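Local coordinates for protein serine protease p27 (Human astrovirus 1, PDB 2W5E) that probably cleaves the viral non-structural polyprotein into its functional products as a chymotrypsin-like serine protease with a charge-relay catalytic triad, at residues His37-Asn42 with Asp65-Thr70. Sequence-based numbering, arbitrary orientation.
Sequences HVVGNN and DIAFIT
V39, the last residue of the short helix 36-39, drops one methyl onto the barrel strand 66-70, between A67 and I69. Its CG2 lies 3.8 Å from A67 CB and equally 3.8 Å from the end methyl of I69, CD1. V39 sets CG1 anti to its backbone N (chi1 151°), which leaves CG2 beside that N, and it is this branch that does the touching. A branched, wholly apolar valine suits this buried helix end, with no polar group to satisfy. A67 and I69, two apart on an extended strand, turn the same face to the helix, while I66 and F68 start off on the other; the F68 ring meets that of F160. Alanine suits the place nearest the helix, since the V39 and A67 CA atoms are only 7.0 Å apart; I69, farther along, has the length to bring CD1 alongside V39, the two side chains running past each other in opposite directions. V58 and T34 at V39, and I16 and A56 at I69, extend this packing, consistent with the barrel's inner face.

At either end the two segments part. G40 leaves the helix with a positive phi (60°), a conformation that favours glycine, and a type II' turn from V39 to N42 follows, its N42 N bonded to V39 O; N41 sits at the exposed surface. At the other end H37 and D65 are exposed. S127 OG holds H37 NE2, but D65 OD2 lies 7.0 Å from H37 ND1, so the Asp-His link is not made in this model. The V39 packing joins the helix bearing the catalytic histidine to the strand that follows the catalytic aspartate, as in the N-terminal beta-barrel of chymotrypsin-like (clan PA) proteases, whose charge-relay residues line the cleft between two barrels.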
loop_
_atom_site.group_PDB
_atom_site.type_symbol
_atom_site.label_atom_id
_atom_site.label_comp_id
_atom_site.label_asym_id
_atom_site.label_seq_id
_atom_site.Cartn_x
_atom_site.Cartn_y
_atom_site.Cartn_z
ATOM N N HIS A 37 -6.535 -33.115 12.861
ATOM C CA HIS A 37 -7.465 -33.391 13.965
ATOM C C HIS A 37 -8.518 -32.298 14.209
ATOM O O HIS A 37 -9.503 -32.533 14.902
ATOM C CB HIS A 37 -6.725 -33.776 15.256
ATOM C CG HIS A 37 -6.105 -32.622 15.980
ATOM N ND1 HIS A 37 -4.816 -32.197 15.738
ATOM C CD2 HIS A 37 -6.589 -31.823 16.960
ATOM C CE1 HIS A 37 -4.536 -31.178 16.531
ATOM N NE2 HIS A 37 -5.594 -30.933 17.284
ATOM N N VAL A 38 -8.309 -31.115 13.633
ATOM C CA VAL A 38 -9.310 -30.042 13.685
ATOM C C VAL A 38 -10.503 -30.390 12.782
ATOM O O VAL A 38 -11.659 -30.134 13.127
ATOM C CB VAL A 38 -8.694 -28.674 13.283
ATOM C CG1 VAL A 38 -9.767 -27.601 13.126
ATOM C CG2 VAL A 38 -7.657 -28.248 14.306
ATOM N N VAL A 39 -10.195 -30.981 11.635
ATOM C CA VAL A 39 -11.196 -31.417 10.666
ATOM C C VAL A 39 -11.860 -32.732 11.114
ATOM O O VAL A 39 -13.081 -32.894 10.988
ATOM C CB VAL A 39 -10.553 -31.529 9.256
ATOM C CG1 VAL A 39 -11.225 -32.571 8.401
ATOM C CG2 VAL A 39 -10.545 -30.164 8.568
ATOM N N GLY A 40 -11.054 -33.647 11.651
ATOM C CA GLY A 40 -11.535 -34.954 12.106
ATOM C C GLY A 40 -12.170 -35.746 10.977
ATOM O O GLY A 40 -11.595 -35.860 9.893
ATOM N N ASN A 41 -13.364 -36.276 11.236
ATOM C CA ASN A 41 -14.114 -37.053 10.245
ATOM C C ASN A 41 -15.283 -36.263 9.644
ATOM O O ASN A 41 -16.325 -36.827 9.304
ATOM C CB ASN A 41 -14.600 -38.375 10.850
ATOM C CG ASN A 41 -13.459 -39.237 11.358
ATOM O OD1 ASN A 41 -12.523 -39.545 10.625
ATOM N ND2 ASN A 41 -13.535 -39.627 12.621
ATOM N N ASN A 42 -15.092 -34.952 9.525
ATOM C CA ASN A 42 -16.083 -34.066 8.934
ATOM C C ASN A 42 -15.626 -33.611 7.548
ATOM O O ASN A 42 -14.748 -32.754 7.441
ATOM C CB ASN A 42 -16.299 -32.845 9.832
ATOM C CG ASN A 42 -16.646 -33.218 11.265
ATOM O OD1 ASN A 42 -15.780 -33.247 12.144
ATOM N ND2 ASN A 42 -17.915 -33.503 11.506
ATOM N N ASP A 65 -0.127 -34.742 9.069
ATOM C CA ASP A 65 -1.299 -34.415 9.874
ATOM C C ASP A 65 -1.811 -32.994 9.594
ATOM O O ASP A 65 -1.975 -32.179 10.503
ATOM C CB ASP A 65 -0.995 -34.619 11.367
ATOM C CG ASP A 65 -0.814 -36.094 11.740
ATOM O OD1 ASP A 65 -1.411 -36.971 11.080
ATOM O OD2 ASP A 65 -0.075 -36.377 12.705
ATOM N N ILE A 66 -2.060 -32.723 8.316
ATOM C CA ILE A 66 -2.539 -31.429 7.846
ATOM C C ILE A 66 -3.769 -31.665 6.962
ATOM O O ILE A 66 -3.890 -32.711 6.325
ATOM C CB ILE A 66 -1.414 -30.665 7.076
ATOM C CG1 ILE A 66 -0.296 -30.241 8.040
ATOM C CG2 ILE A 66 -1.954 -29.436 6.354
ATOM C CD1 ILE A 66 1.008 -29.847 7.351
ATOM N N ALA A 67 -4.681 -30.698 6.949
ATOM C CA ALA A 67 -5.887 -30.768 6.125
ATOM C C ALA A 67 -6.012 -29.546 5.212
ATOM O O ALA A 67 -5.742 -28.419 5.625
ATOM C CB ALA A 67 -7.123 -30.907 7.005
ATOM N N PHE A 68 -6.422 -29.785 3.969
ATOM C CA PHE A 68 -6.663 -28.712 3.011
ATOM C C PHE A 68 -8.150 -28.612 2.688
ATOM O O PHE A 68 -8.769 -29.579 2.243
ATOM C CB PHE A 68 -5.837 -28.919 1.733
ATOM C CG PHE A 68 -4.351 -28.859 1.954
ATOM C CD1 PHE A 68 -3.671 -27.642 1.894
ATOM C CD2 PHE A 68 -3.629 -30.015 2.223
ATOM C CE1 PHE A 68 -2.292 -27.581 2.109
ATOM C CE2 PHE A 68 -2.254 -29.965 2.437
ATOM C CZ PHE A 68 -1.582 -28.741 2.376
ATOM N N ILE A 69 -8.702 -27.428 2.923
ATOM C CA ILE A 69 -10.114 -27.141 2.723
ATOM C C ILE A 69 -10.252 -26.125 1.582
ATOM O O ILE A 69 -9.550 -25.119 1.562
ATOM C CB ILE A 69 -10.733 -26.565 4.026
ATOM C CG1 ILE A 69 -10.616 -27.580 5.173
ATOM C CG2 ILE A 69 -12.176 -26.124 3.807
ATOM C CD1 ILE A 69 -10.647 -26.970 6.557
ATOM N N THR A 70 -11.152 -26.391 0.634
ATOM C CA THR A 70 -11.437 -25.436 -0.442
ATOM C C THR A 70 -12.072 -24.170 0.139
ATOM O O THR A 70 -13.080 -24.245 0.847
ATOM C CB THR A 70 -12.342 -26.075 -1.534
ATOM O OG1 THR A 70 -11.673 -27.210 -2.099
ATOM C CG2 THR A 70 -12.666 -25.078 -2.647
#